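Local atomic coordinates of UDP-N-acetylglucosamine 2-epimerase (Listeria monocytogenes, PDB entry 3OT5), a protein that probably catalyses the reversible interconversion of UDP-N-acetylglucosamine and UDP-N-acetylmannosamine by epimerisation at C2 of the sugar. Residues V321-L326 with G339-I344. Residues are numbered along the deposited sequence; the frame is centred on the assembly and turned at random.
Sequences VPVLVL and GTLKLI
V323 and V325 share one face of a parallel strand pair with L341 and L343, and the packing is tightest at the start of that face, where V323 and L341 are buried. There CD2 of L341 presses against CB of V323 at 3.4 Å, closer than ordinary van der Waals contact, and is almost equally far from its two methyls. With CG anti to its own carbonyl carbon (chi1 -57°), the second torsion of L341 brings CD2 across to V323. The partly exposed L343 meets V325 CG1 more loosely, its CD1 at 3.8 Å. The other face carries L324, whose CB receives CD1 of I344 at 3.7 Å while its CD2 rests against CB of K342. Beyond this aliphatic root the lysine, also partly exposed, leads away, its ammonium forming long, weak ion pairs with E354 and D357 of helix 348-360. Hydrogen bonds K342 N to V323 O, V325 N to K342 O (2.7 Å) and I344 N to V325 O tie the backbones; V323 N to T340 O is a weak one at 3.4 Å. Helix 333-338 completes the beta-alpha-beta crossover, and strand 341-343 is the outermost on this side of a Rossmann-like sheet. Inter-strand cohesion thus combines peptide hydrogen bonds with aliphatic packing, leaving charge to the lysine tip.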
ATOM      1  N   VAL A 321       9.299  -2.167 -11.584  1.00 47.99           N
ATOM      2  CA  VAL A 321       9.792  -3.523 -11.324  1.00 45.28           C
ATOM      3  C   VAL A 321       8.732  -4.562 -11.667  1.00 45.22           C
ATOM      4  O   VAL A 321       7.655  -4.550 -11.102  1.00 44.01           O
ATOM      5  CB  VAL A 321      10.213  -3.710  -9.838  1.00 44.57           C
ATOM      6  CG1 VAL A 321      10.746  -5.124  -9.594  1.00 39.67           C
ATOM      7  CG2 VAL A 321      11.270  -2.667  -9.448  1.00 42.58           C
ATOM      8  N   PRO A 322       9.026  -5.451 -12.635  1.00 47.13           N
ATOM      9  CA  PRO A 322       8.079  -6.497 -12.981  1.00 46.26           C
ATOM     10  C   PRO A 322       7.767  -7.346 -11.758  1.00 43.98           C
ATOM     11  O   PRO A 322       8.685  -7.686 -10.994  1.00 41.87           O
ATOM     12  CB  PRO A 322       8.852  -7.336 -14.007  1.00 47.82           C
ATOM     13  CG  PRO A 322       9.762  -6.392 -14.646  1.00 49.72           C
ATOM     14  CD  PRO A 322      10.190  -5.457 -13.537  1.00 48.66           C
ATOM     15  N   VAL A 323       6.493  -7.694 -11.582  1.00 43.06           N
ATOM     16  CA  VAL A 323       6.074  -8.502 -10.450  1.00 41.85           C
ATOM     17  C   VAL A 323       5.464  -9.853 -10.852  1.00 43.47           C
ATOM     18  O   VAL A 323       4.561  -9.912 -11.680  1.00 44.91           O
ATOM     19  CB  VAL A 323       5.027  -7.735  -9.590  1.00 41.20           C
ATOM     20  CG1 VAL A 323       4.566  -8.578  -8.433  1.00 37.72           C
ATOM     21  CG2 VAL A 323       5.591  -6.408  -9.097  1.00 38.03           C
ATOM     22  N   LEU A 324       5.983 -10.937 -10.277  1.00 44.18           N
ATOM     23  CA  LEU A 324       5.438 -12.282 -10.503  1.00 44.35           C
ATOM     24  C   LEU A 324       4.676 -12.594  -9.217  1.00 43.01           C
ATOM     25  O   LEU A 324       5.267 -12.692  -8.137  1.00 42.35           O
ATOM     26  CB  LEU A 324       6.531 -13.311 -10.791  1.00 45.52           C
ATOM     27  CG  LEU A 324       7.349 -13.090 -12.078  1.00 45.95           C
ATOM     28  CD1 LEU A 324       8.359 -14.216 -12.281  1.00 43.94           C
ATOM     29  CD2 LEU A 324       6.439 -12.984 -13.289  1.00 49.15           C
ATOM     30  N   VAL A 325       3.356 -12.714  -9.333  1.00 43.23           N
ATOM     31  CA  VAL A 325       2.496 -12.921  -8.163  1.00 42.31           C
ATOM     32  C   VAL A 325       2.302 -14.388  -7.804  1.00 43.25           C
ATOM     33  O   VAL A 325       1.787 -15.165  -8.591  1.00 44.20           O
ATOM     34  CB  VAL A 325       1.154 -12.210  -8.357  1.00 42.89           C
ATOM     35  CG1 VAL A 325       0.252 -12.385  -7.122  1.00 41.43           C
ATOM     36  CG2 VAL A 325       1.408 -10.721  -8.632  1.00 39.76           C
ATOM     37  N   LEU A 326       2.721 -14.737  -6.589  1.00 43.35           N
ATOM     38  CA  LEU A 326       2.656 -16.109  -6.082  1.00 45.40           C
ATOM     39  C   LEU A 326       1.280 -16.413  -5.513  1.00 46.88           C
ATOM     40  O   LEU A 326       1.133 -16.656  -4.311  1.00 45.42           O
ATOM     41  CB  LEU A 326       3.725 -16.308  -5.008  1.00 43.98           C
ATOM     42  CG  LEU A 326       5.146 -15.943  -5.445  1.00 44.87           C
ATOM     43  CD1 LEU A 326       6.155 -16.174  -4.316  1.00 44.13           C
ATOM     44  CD2 LEU A 326       5.542 -16.676  -6.706  1.00 41.89           C
ATOM     45  N   GLY A 339      -0.386  -5.379 -17.394  1.00 58.36           N
ATOM     46  CA  GLY A 339       0.858  -6.046 -17.759  1.00 56.95           C
ATOM     47  C   GLY A 339       1.996  -5.769 -16.797  1.00 54.46           C
ATOM     48  O   GLY A 339       3.114  -6.234 -17.006  1.00 52.88           O
ATOM     49  N   THR A 340       1.711  -5.014 -15.736  1.00 52.49           N
ATOM     50  CA  THR A 340       2.711  -4.702 -14.724  1.00 50.59           C
ATOM     51  C   THR A 340       2.925  -5.889 -13.790  1.00 49.04           C
ATOM     52  O   THR A 340       3.951  -5.968 -13.106  1.00 48.30           O
ATOM     53  CB  THR A 340       2.266  -3.523 -13.845  1.00 49.86           C
ATOM     54  OG1 THR A 340       1.043  -3.866 -13.185  1.00 47.42           O
ATOM     55  CG2 THR A 340       2.068  -2.267 -14.682  1.00 52.82           C
ATOM     56  N   LEU A 341       1.939  -6.787 -13.764  1.00 49.82           N
ATOM     57  CA  LEU A 341       1.922  -7.971 -12.907  1.00 48.65           C
ATOM     58  C   LEU A 341       1.611  -9.253 -13.665  1.00 50.59           C
ATOM     59  O   LEU A 341       0.883  -9.233 -14.654  1.00 51.95           O
ATOM     60  CB  LEU A 341       0.775  -7.851 -11.900  1.00 48.16           C
ATOM     61  CG  LEU A 341       0.639  -6.679 -10.927  1.00 45.62           C
ATOM     62  CD1 LEU A 341      -0.589  -6.902 -10.104  1.00 41.56           C
ATOM     63  CD2 LEU A 341       1.841  -6.546 -10.030  1.00 44.69           C
ATOM     64  N   LYS A 342       2.123 -10.373 -13.168  1.00 50.07           N
ATOM     65  CA  LYS A 342       1.814 -11.676 -13.747  1.00 52.37           C
ATOM     66  C   LYS A 342       1.390 -12.642 -12.650  1.00 51.68           C
ATOM     67  O   LYS A 342       2.138 -12.888 -11.706  1.00 50.01           O
ATOM     68  CB  LYS A 342       2.965 -12.248 -14.568  1.00 53.68           C
ATOM     69  CG  LYS A 342       3.163 -11.528 -15.901  1.00 57.97           C
ATOM     70  CD  LYS A 342       4.050 -12.328 -16.869  1.00 62.62           C
ATOM     71  CE  LYS A 342       4.160 -11.611 -18.215  1.00 66.04           C
ATOM     72  NZ  LYS A 342       4.879 -12.404 -19.264  1.00 72.59           N
ATOM     73  N   LEU A 343       0.160 -13.140 -12.749  1.00 52.56           N
ATOM     74  CA  LEU A 343      -0.342 -14.101 -11.785  1.00 53.14           C
ATOM     75  C   LEU A 343       0.201 -15.447 -12.240  1.00 55.09           C
ATOM     76  O   LEU A 343      -0.193 -15.961 -13.290  1.00 57.43           O
ATOM     77  CB  LEU A 343      -1.866 -14.111 -11.758  1.00 55.03           C
ATOM     78  CG  LEU A 343      -2.510 -14.982 -10.681  1.00 56.29           C
ATOM     79  CD1 LEU A 343      -2.133 -14.464  -9.304  1.00 54.35           C
ATOM     80  CD2 LEU A 343      -4.006 -14.991 -10.835  1.00 59.24           C
ATOM     81  N   ILE A 344       1.114 -16.020 -11.460  1.00 54.59           N
ATOM     82  CA  ILE A 344       1.728 -17.291 -11.842  1.00 55.64           C
ATOM     83  C   ILE A 344       1.515 -18.429 -10.854  1.00 56.07           C
ATOM     84  O   ILE A 344       2.010 -19.528 -11.067  1.00 56.75           O
ATOM     85  CB  ILE A 344       3.234 -17.119 -12.056  1.00 54.83           C
ATOM     86  CG1 ILE A 344       3.943 -16.838 -10.731  1.00 52.97           C
ATOM     87  CG2 ILE A 344       3.488 -16.004 -13.052  1.00 54.66           C
ATOM     88  CD1 ILE A 344       5.436 -16.824 -10.861  1.00 54.18           C
TER